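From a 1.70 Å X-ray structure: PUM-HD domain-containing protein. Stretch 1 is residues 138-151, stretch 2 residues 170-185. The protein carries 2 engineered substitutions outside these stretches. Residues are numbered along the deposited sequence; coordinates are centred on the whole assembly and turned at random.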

ATOM      1  N   ILE A 138       5.043 -19.922  -5.680  1.00 20.98           N
ATOM      2  CA  ILE A 138       5.727 -18.658  -5.963  1.00 20.66           C
ATOM      3  C   ILE A 138       6.358 -18.092  -4.695  1.00 22.32           C
ATOM      4  O   ILE A 138       7.516 -17.650  -4.702  1.00 20.90           O
ATOM      5  CB  ILE A 138       4.754 -17.657  -6.612  1.00 18.34           C
ATOM      6  CG1 ILE A 138       4.400 -18.137  -8.020  1.00 19.58           C
ATOM      7  CG2 ILE A 138       5.363 -16.252  -6.649  1.00 21.01           C
ATOM      8  CD1 ILE A 138       3.469 -17.190  -8.751  1.00 19.12           C
ATOM      9  N   LEU A 139       5.607 -18.081  -3.591  1.00 21.10           N
ATOM     10  CA  LEU A 139       6.133 -17.517  -2.350  1.00 20.39           C
ATOM     11  C   LEU A 139       7.340 -18.294  -1.849  1.00 24.09           C
ATOM     12  O   LEU A 139       8.240 -17.710  -1.233  1.00 25.03           O
ATOM     13  CB  LEU A 139       5.050 -17.495  -1.272  1.00 17.25           C
ATOM     14  CG  LEU A 139       3.910 -16.509  -1.499  1.00 22.32           C
ATOM     15  CD1 LEU A 139       2.957 -16.489  -0.310  1.00 24.91           C
ATOM     16  CD2 LEU A 139       4.485 -15.138  -1.770  1.00 29.90           C
ATOM     17  N   SER A 140       7.382 -19.603  -2.111  1.00 21.41           N
ATOM     18  CA  SER A 140       8.516 -20.414  -1.675  1.00 24.43           C
ATOM     19  C   SER A 140       9.827 -19.923  -2.285  1.00 24.92           C
ATOM     20  O   SER A 140      10.899 -20.116  -1.698  1.00 26.70           O
ATOM     21  CB  SER A 140       8.267 -21.885  -2.016  1.00 26.14           C
ATOM     22  OG  SER A 140       8.597 -22.150  -3.374  1.00 32.00           O
ATOM     23  N   GLN A 141       9.759 -19.271  -3.447  1.00 22.50           N
ATOM     24  CA  GLN A 141      10.931 -18.642  -4.047  1.00 19.97           C
ATOM     25  C   GLN A 141      11.168 -17.245  -3.489  1.00 22.43           C
ATOM     26  O   GLN A 141      12.318 -16.855  -3.250  1.00 25.36           O
ATOM     27  CB  GLN A 141      10.762 -18.586  -5.565  1.00 25.32           C
ATOM     28  CG  GLN A 141      11.001 -19.925  -6.230  1.00 24.75           C
ATOM     29  CD  GLN A 141      12.485 -20.227  -6.340  1.00 27.23           C
ATOM     30  OE1 GLN A 141      13.161 -20.443  -5.341  1.00 37.34           O
ATOM     31  NE2 GLN A 141      13.005 -20.219  -7.567  1.00 36.46           N
ATOM     32  N   ILE A 142      10.095 -16.474  -3.286  1.00 19.76           N
ATOM     33  CA  ILE A 142      10.206 -15.161  -2.653  1.00 21.40           C
ATOM     34  C   ILE A 142      10.890 -15.278  -1.297  1.00 22.14           C
ATOM     35  O   ILE A 142      11.598 -14.353  -0.867  1.00 22.29           O
ATOM     36  CB  ILE A 142       8.803 -14.514  -2.551  1.00 18.60           C
ATOM     37  CG1 ILE A 142       8.262 -14.206  -3.956  1.00 20.42           C
ATOM     38  CG2 ILE A 142       8.826 -13.247  -1.716  1.00 22.75           C
ATOM     39  CD1 ILE A 142       9.062 -13.182  -4.714  1.00 24.68           C
ATOM     40  N   ARG A 143      10.722 -16.429  -0.631  1.00 24.33           N
ATOM     41  CA  ARG A 143      11.349 -16.696   0.664  1.00 27.43           C
ATOM     42  C   ARG A 143      12.842 -16.395   0.642  1.00 26.73           C
ATOM     43  O   ARG A 143      13.403 -15.884   1.622  1.00 27.99           O
ATOM     44  CB  ARG A 143      11.123 -18.164   1.033  1.00 29.64           C
ATOM     45  CG  ARG A 143      10.366 -18.415   2.307  1.00 32.97           C
ATOM     46  CD  ARG A 143      10.163 -19.913   2.514  1.00 35.59           C
ATOM     47  NE  ARG A 143       8.767 -20.203   2.830  1.00 42.64           N
ATOM     48  CZ  ARG A 143       8.276 -20.206   4.064  1.00 38.34           C
ATOM     49  NH1 ARG A 143       6.986 -20.462   4.271  1.00 36.49           N
ATOM     50  NH2 ARG A 143       9.083 -19.955   5.089  1.00 34.02           N
ATOM     51  N   HIS A 144      13.501 -16.704  -0.476  1.00 24.17           N
ATOM     52  CA  HIS A 144      14.952 -16.604  -0.561  1.00 27.25           C
ATOM     53  C   HIS A 144      15.455 -15.171  -0.610  1.00 25.18           C
ATOM     54  O   HIS A 144      16.649 -14.949  -0.369  1.00 25.54           O
ATOM     55  CB  HIS A 144      15.455 -17.361  -1.791  1.00 30.59           C
ATOM     56  CG  HIS A 144      15.071 -18.799  -1.793  1.00 31.68           C
ATOM     57  ND1 HIS A 144      14.476 -19.415  -2.872  1.00 34.16           N
ATOM     58  CD2 HIS A 144      15.172 -19.742  -0.828  1.00 35.66           C
ATOM     59  CE1 HIS A 144      14.242 -20.680  -2.578  1.00 32.55           C
ATOM     60  NE2 HIS A 144      14.646 -20.901  -1.341  1.00 42.47           N
ATOM     61  N   VAL A 145      14.593 -14.206  -0.934  1.00 18.28           N
ATOM     62  CA  VAL A 145      15.016 -12.821  -1.107  1.00 20.65           C
ATOM     63  C   VAL A 145      14.095 -11.850  -0.372  1.00 19.52           C
ATOM     64  O   VAL A 145      14.071 -10.663  -0.702  1.00 21.17           O
ATOM     65  CB  VAL A 145      15.094 -12.450  -2.607  1.00 20.54           C
ATOM     66  CG1 VAL A 145      16.238 -13.194  -3.296  1.00 23.16           C
ATOM     67  CG2 VAL A 145      13.773 -12.792  -3.317  1.00 19.05           C
ATOM     68  N   ILE A 146      13.399 -12.311   0.674  1.00 20.06           N
ATOM     69  CA  ILE A 146      12.270 -11.540   1.207  1.00 16.66           C
ATOM     70  C   ILE A 146      12.702 -10.209   1.852  1.00 17.00           C
ATOM     71  O   ILE A 146      12.022  -9.193   1.667  1.00 18.35           O
ATOM     72  CB  ILE A 146      11.428 -12.421   2.155  1.00 18.61           C
ATOM     73  CG1 ILE A 146      10.226 -11.657   2.722  1.00 16.50           C
ATOM     74  CG2 ILE A 146      12.288 -13.020   3.268  1.00 22.70           C
ATOM     75  CD1 ILE A 146       9.263 -11.074   1.677  1.00 20.75           C
ATOM     76  N   HIS A 147      13.818 -10.162   2.605  1.00 19.73           N
ATOM     77  CA  HIS A 147      14.174  -8.884   3.239  1.00 23.31           C
ATOM     78  C   HIS A 147      14.463  -7.809   2.196  1.00 21.58           C
ATOM     79  O   HIS A 147      13.945  -6.689   2.284  1.00 24.37           O
ATOM     80  CB  HIS A 147      15.368  -9.026   4.194  1.00 25.02           C
ATOM     81  CG  HIS A 147      15.723  -7.743   4.912  1.00 26.34           C
ATOM     82  ND1 HIS A 147      15.616  -7.596   6.280  1.00 30.03           N
ATOM     83  CD2 HIS A 147      16.181  -6.553   4.445  1.00 28.46           C
ATOM     84  CE1 HIS A 147      15.993  -6.374   6.624  1.00 26.36           C
ATOM     85  NE2 HIS A 147      16.338  -5.720   5.529  1.00 30.33           N
ATOM     86  N   ARG A 148      15.274  -8.138   1.179  1.00 19.26           N
ATOM     87  CA  ARG A 148      15.580  -7.146   0.159  1.00 20.76           C
ATOM     88  C   ARG A 148      14.347  -6.833  -0.673  1.00 17.19           C
ATOM     89  O   ARG A 148      14.136  -5.684  -1.083  1.00 19.23           O
ATOM     90  CB  ARG A 148      16.733  -7.652  -0.714  1.00 22.29           C
ATOM     91  CG  ARG A 148      17.272  -6.628  -1.708  1.00 29.64           C
ATOM     92  CD  ARG A 148      18.557  -7.107  -2.392  1.00 32.03           C
ATOM     93  NE  ARG A 148      18.471  -8.501  -2.830  1.00 32.41           N
ATOM     94  CZ  ARG A 148      18.266  -8.885  -4.087  1.00 29.04           C
ATOM     95  NH1 ARG A 148      18.138  -7.986  -5.048  1.00 29.62           N
ATOM     96  NH2 ARG A 148      18.198 -10.174  -4.385  1.00 29.59           N
ATOM     97  N   CYS A 149      13.504  -7.842  -0.885  1.00 19.41           N
ATOM     98  CA  CYS A 149      12.278  -7.647  -1.651  1.00 20.56           C
ATOM     99  C   CYS A 149      11.388  -6.587  -1.005  1.00 20.68           C
ATOM    100  O   CYS A 149      10.802  -5.746  -1.694  1.00 21.70           O
ATOM    101  CB  CYS A 149      11.555  -8.989  -1.746  1.00 26.47           C
ATOM    102  SG  CYS A 149      10.649  -9.274  -3.249  1.00 27.26           S
ATOM    103  N   MET A 150      11.295  -6.598   0.327  1.00 21.66           N
ATOM    104  CA  MET A 150      10.364  -5.712   1.018  1.00 23.67           C
ATOM    105  C   MET A 150      10.724  -4.243   0.858  1.00 23.87           C
ATOM    106  O   MET A 150       9.837  -3.381   0.901  1.00 26.39           O
ATOM    107  CB  MET A 150      10.312  -6.095   2.496  1.00 25.20           C
ATOM    108  CG  MET A 150       9.729  -7.471   2.694  1.00 22.79           C
ATOM    109  SD  MET A 150       9.954  -7.980   4.418  1.00 35.42           S
ATOM    110  CE  MET A 150       9.516  -6.443   5.108  1.00 21.20           C
ATOM    111  N   LYS A 151      12.005  -3.926   0.683  1.00 20.55           N
ATOM    112  CA  LYS A 151      12.451  -2.545   0.549  1.00 21.41           C
ATOM    113  C   LYS A 151      12.651  -2.136  -0.895  1.00 19.38           C
ATOM    114  O   LYS A 151      13.193  -1.059  -1.153  1.00 21.44           O
ATOM    115  CB  LYS A 151      13.758  -2.338   1.316  1.00 23.64           C
ATOM    116  CG  LYS A 151      13.606  -2.565   2.787  1.00 25.34           C
ATOM    117  CD  LYS A 151      14.935  -2.413   3.483  1.00 28.46           C
ATOM    118  CE  LYS A 151      15.331  -0.961   3.607  1.00 29.37           C
ATOM    119  NZ  LYS A 151      16.491  -0.831   4.539  1.00 37.77           N
ATOM    120  N   TYR A 170       0.140 -18.561   5.329  1.00 24.62           N
ATOM    121  CA  TYR A 170       1.170 -18.762   4.322  1.00 23.68           C
ATOM    122  C   TYR A 170       2.034 -17.525   4.087  1.00 22.49           C
ATOM    123  O   TYR A 170       2.942 -17.580   3.252  1.00 22.71           O
ATOM    124  CB  TYR A 170       0.537 -19.228   2.999  1.00 24.76           C
ATOM    125  CG  TYR A 170      -0.267 -20.500   3.166  1.00 28.76           C
ATOM    126  CD1 TYR A 170       0.356 -21.691   3.521  1.00 31.90           C
ATOM    127  CD2 TYR A 170      -1.648 -20.505   2.991  1.00 31.76           C
ATOM    128  CE1 TYR A 170      -0.373 -22.861   3.689  1.00 35.40           C
ATOM    129  CE2 TYR A 170      -2.389 -21.670   3.160  1.00 32.15           C
ATOM    130  CZ  TYR A 170      -1.743 -22.840   3.506  1.00 35.04           C
ATOM    131  OH  TYR A 170      -2.470 -23.996   3.675  1.00 39.25           O
ATOM    132  N   VAL A 171       1.791 -16.423   4.797  1.00 19.12           N
ATOM    133  CA  VAL A 171       2.717 -15.293   4.783  1.00 19.87           C
ATOM    134  C   VAL A 171       3.395 -15.115   6.128  1.00 19.60           C
ATOM    135  O   VAL A 171       3.982 -14.061   6.387  1.00 19.78           O
ATOM    136  CB  VAL A 171       2.034 -13.987   4.339  1.00 18.75           C
ATOM    137  CG1 VAL A 171       1.522 -14.126   2.905  1.00 24.22           C
ATOM    138  CG2 VAL A 171       0.900 -13.602   5.292  1.00 20.69           C
ATOM    139  N   GLN A 172       3.301 -16.114   7.013  1.00 18.96           N
ATOM    140  CA  GLN A 172       4.036 -16.041   8.272  1.00 19.44           C
ATOM    141  C   GLN A 172       5.519 -15.755   8.046  1.00 19.40           C
ATOM    142  O   GLN A 172       6.128 -15.020   8.830  1.00 18.20           O
ATOM    143  CB  GLN A 172       3.857 -17.345   9.059  1.00 19.99           C
ATOM    144  CG  GLN A 172       4.464 -17.285  10.454  1.00 20.69           C
ATOM    145  CD  GLN A 172       3.807 -16.255  11.331  1.00 19.76           C
ATOM    146  OE1 GLN A 172       2.579 -16.171  11.419  1.00 27.25           O
ATOM    147  NE2 GLN A 172       4.623 -15.454  12.001  1.00 22.06           N
ATOM    148  N   PHE A 173       6.105 -16.278   6.961  1.00 20.05           N
ATOM    149  CA  PHE A 173       7.523 -16.037   6.713  1.00 19.25           C
ATOM    150  C   PHE A 173       7.808 -14.564   6.467  1.00 20.76           C
ATOM    151  O   PHE A 173       8.929 -14.100   6.722  1.00 18.50           O
ATOM    152  CB  PHE A 173       8.032 -16.899   5.550  1.00 22.56           C
ATOM    153  CG  PHE A 173       7.688 -16.370   4.177  1.00 18.71           C
ATOM    154  CD1 PHE A 173       6.473 -16.689   3.575  1.00 19.72           C
ATOM    155  CD2 PHE A 173       8.592 -15.591   3.480  1.00 20.42           C
ATOM    156  CE1 PHE A 173       6.164 -16.206   2.310  1.00 22.75           C
ATOM    157  CE2 PHE A 173       8.290 -15.105   2.201  1.00 22.72           C
ATOM    158  CZ  PHE A 173       7.080 -15.419   1.620  1.00 24.95           C
ATOM    159  N   ILE A 174       6.813 -13.810   5.980  1.00 17.04           N
ATOM    160  CA  ILE A 174       6.975 -12.367   5.812  1.00 17.03           C
ATOM    161  C   ILE A 174       6.889 -11.657   7.157  1.00 15.86           C
ATOM    162  O   ILE A 174       7.670 -10.744   7.447  1.00 15.99           O
ATOM    163  CB  ILE A 174       5.919 -11.820   4.823  1.00 19.31           C
ATOM    164  CG1 ILE A 174       6.084 -12.471   3.449  1.00 21.42           C
ATOM    165  CG2 ILE A 174       5.970 -10.273   4.777  1.00 20.39           C
ATOM    166  CD1 ILE A 174       4.897 -12.201   2.488  1.00 18.08           C
ATOM    167  N   VAL A 175       5.945 -12.074   8.001  1.00 15.61           N
ATOM    168  CA  VAL A 175       5.847 -11.526   9.351  1.00 15.47           C
ATOM    169  C   VAL A 175       7.136 -11.796  10.124  1.00 15.53           C
ATOM    170  O   VAL A 175       7.671 -10.902  10.786  1.00 17.42           O
ATOM    171  CB  VAL A 175       4.610 -12.112  10.060  1.00 16.70           C
ATOM    172  CG1 VAL A 175       4.543 -11.646  11.505  1.00 20.67           C
ATOM    173  CG2 VAL A 175       3.322 -11.700   9.321  1.00 19.76           C
ATOM    174  N   ASP A 176       7.667 -13.021  10.030  1.00 16.31           N
ATOM    175  CA  ASP A 176       8.914 -13.352  10.726  1.00 18.02           C
ATOM    176  C   ASP A 176      10.102 -12.580  10.168  1.00 18.53           C
ATOM    177  O   ASP A 176      11.123 -12.437  10.856  1.00 16.59           O
ATOM    178  CB  ASP A 176       9.215 -14.858  10.648  1.00 18.30           C
ATOM    179  CG  ASP A 176       8.185 -15.717  11.392  1.00 22.67           C
ATOM    180  OD1 ASP A 176       7.411 -15.173  12.201  1.00 22.65           O
ATOM    181  OD2 ASP A 176       8.166 -16.950  11.166  1.00 23.50           O
ATOM    182  N   THR A 177      10.011 -12.118   8.914  1.00 16.24           N
ATOM    183  CA  THR A 177      11.051 -11.232   8.394  1.00 17.63           C
ATOM    184  C   THR A 177      10.936  -9.838   9.000  1.00 16.63           C
ATOM    185  O   THR A 177      11.946  -9.248   9.397  1.00 15.78           O
ATOM    186  CB  THR A 177      10.974 -11.160   6.871  1.00 14.23           C
ATOM    187  OG1 THR A 177      11.084 -12.466   6.330  1.00 18.43           O
ATOM    188  CG2 THR A 177      12.144 -10.309   6.319  1.00 19.25           C
ATOM    189  N   LEU A 178       9.709  -9.306   9.119  1.00 15.29           N
ATOM    190  CA  LEU A 178       9.505  -8.069   9.876  1.00 14.46           C
ATOM    191  C   LEU A 178      10.054  -8.169  11.287  1.00 13.32           C
ATOM    192  O   LEU A 178      10.528  -7.169  11.838  1.00 16.46           O
ATOM    193  CB  LEU A 178       8.017  -7.711   9.942  1.00 15.51           C
ATOM    194  CG  LEU A 178       7.422  -7.266   8.597  1.00 18.08           C
ATOM    195  CD1 LEU A 178       5.934  -6.989   8.747  1.00 16.98           C
ATOM    196  CD2 LEU A 178       8.138  -6.010   8.143  1.00 18.67           C
ATOM    197  N   LEU A 179       9.991  -9.357  11.884  1.00 15.04           N
ATOM    198  CA  LEU A 179      10.455  -9.590  13.243  1.00 14.54           C
ATOM    199  C   LEU A 179      11.855 -10.208  13.298  1.00 14.83           C
ATOM    200  O   LEU A 179      12.270 -10.680  14.362  1.00 15.70           O
ATOM    201  CB  LEU A 179       9.461 -10.499  13.975  1.00 15.88           C
ATOM    202  CG  LEU A 179       8.062  -9.903  14.170  1.00 20.81           C
ATOM    203  CD1 LEU A 179       7.068 -10.991  14.576  1.00 22.18           C
ATOM    204  CD2 LEU A 179       8.128  -8.791  15.191  1.00 25.83           C
ATOM    205  N   GLU A 180      12.614 -10.182  12.202  1.00 13.69           N
ATOM    206  CA  GLU A 180      13.832 -10.988  12.193  1.00 13.35           C
ATOM    207  C   GLU A 180      14.903 -10.433  13.137  1.00 15.28           C
ATOM    208  O   GLU A 180      15.661 -11.218  13.713  1.00 15.63           O
ATOM    209  CB  GLU A 180      14.358 -11.141  10.757  1.00 17.38           C
ATOM    210  CG  GLU A 180      15.055  -9.925  10.201  1.00 15.63           C
ATOM    211  CD  GLU A 180      15.357 -10.042   8.702  1.00 26.63           C
ATOM    212  OE1 GLU A 180      15.139 -11.118   8.122  1.00 25.71           O
ATOM    213  OE2 GLU A 180      15.811  -9.052   8.112  1.00 27.41           O
ATOM    214  N   SER A 181      14.969  -9.108  13.336  1.00 13.11           N
ATOM    215  CA  SER A 181      15.891  -8.494  14.282  1.00 14.38           C
ATOM    216  C   SER A 181      15.185  -7.353  14.993  1.00 14.61           C
ATOM    217  O   SER A 181      14.082  -6.957  14.619  1.00 16.25           O
ATOM    218  CB  SER A 181      17.159  -7.974  13.596  1.00 18.45           C
ATOM    219  OG  SER A 181      17.921  -9.054  13.107  1.00 21.57           O
ATOM    220  N   SER A 182      15.863  -6.807  16.011  1.00 16.91           N
ATOM    221  CA  SER A 182      15.252  -5.768  16.843  1.00 18.12           C
ATOM    222  C   SER A 182      14.798  -4.570  16.021  1.00 17.74           C
ATOM    223  O   SER A 182      13.694  -4.054  16.235  1.00 21.17           O
ATOM    224  CB  SER A 182      16.234  -5.318  17.920  1.00 19.93           C
ATOM    225  OG  SER A 182      16.506  -6.387  18.799  1.00 20.81           O
ATOM    226  N   ASN A 183      15.610  -4.134  15.059  1.00 15.99           N
ATOM    227  CA  ASN A 183      15.353  -2.868  14.380  1.00 15.69           C
ATOM    228  C   ASN A 183      14.614  -3.023  13.057  1.00 14.08           C
ATOM    229  O   ASN A 183      14.407  -2.021  12.373  1.00 16.68           O
ATOM    230  CB  ASN A 183      16.663  -2.134  14.124  1.00 18.71           C
ATOM    231  CG  ASN A 183      17.583  -2.895  13.175  1.00 26.69           C
ATOM    232  OD1 ASN A 183      17.563  -4.134  13.119  1.00 30.11           O
ATOM    233  ND2 ASN A 183      18.403  -2.157  12.432  1.00 41.62           N
ATOM    234  N   THR A 184      14.224  -4.237  12.674  1.00 15.51           N
ATOM    235  CA  THR A 184      13.687  -4.436  11.325  1.00 11.51           C
ATOM    236  C   THR A 184      12.379  -3.675  11.117  1.00 14.36           C
ATOM    237  O   THR A 184      12.171  -3.069  10.064  1.00 14.28           O
ATOM    238  CB  THR A 184      13.488  -5.928  11.066  1.00 14.13           C
ATOM    239  OG1 THR A 184      14.712  -6.609  11.361  1.00 15.25           O
ATOM    240  CG2 THR A 184      13.148  -6.179   9.587  1.00 15.97           C
ATOM    241  N   ILE A 185      11.473  -3.704  12.099  1.00 13.36           N
ATOM    242  CA  ILE A 185      10.200  -3.013  11.908  1.00 13.96           C
ATOM    243  C   ILE A 185      10.414  -1.510  11.816  1.00 14.52           C
ATOM    244  O   ILE A 185       9.778  -0.830  10.998  1.00 14.72           O
ATOM    245  CB  ILE A 185       9.207  -3.389  13.019  1.00 14.74           C
ATOM    246  CG1 ILE A 185       8.424  -4.615  12.612  1.00 19.90           C
ATOM    247  CG2 ILE A 185       8.269  -2.221  13.349  1.00 24.68           C
ATOM    248  CD1 ILE A 185       7.442  -4.355  11.494  1.00 30.08           C
TER
HETATM  249  O   HOH W   1       4.850 -18.939   5.998  1.00 19.79           O

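The most unusual feature of this contact is the pairing of His147 with Glu180, whose atoms ND1 and OE2 lie only 2.3 Å apart. The hydrogen bond runs from ND1 to OE2, which meets the imidazole at its edge, near the ring plane, where a nitrogen can present its hydrogen. A separation this short is extreme for such a bond, and the N-H...acceptor angle of 138° is far from linear.

The remainder illustrates a general principle of helical packing: apolar side chains fill most of the space between packed helices, while the charged and ring-nitrogen groups of Arg143, His147 and Glu180 lie towards its exposed margin. Helices 146-150 and 172-178 cross at -79°, their axes approaching to 10.2 Å; the preceding helix, which includes 138-142, contributes Leu139 and Ile142. Phe173, the residue most covered by the opposing stretch, inserts its ring among Leu139, Ile142 and Ile146; Phe173 CE2 lies 4.0 Å from Ile146 CG1. Over one ring face, Arg143 CG sits 4.0 Å from the Phe173 centroid in a CH-pi contact, and a water accepts hydrogen bonds from Phe173 N and, weakly, Arg143 NH1.

Farther along, Ile146 CD1 meets Ile174 CG1 at 3.9 Å, and Met150 CE reaches Leu178 CD2 at 3.4 Å. Thr177 OG1 donates to Phe173 O within its own helix (2.7 Å), which satisfies the hydroxyl's hydrogen, and also lies 3.3 Å from Ile146 CG2; Thr177 CG2 packs against Met150 SD at 3.7 Å.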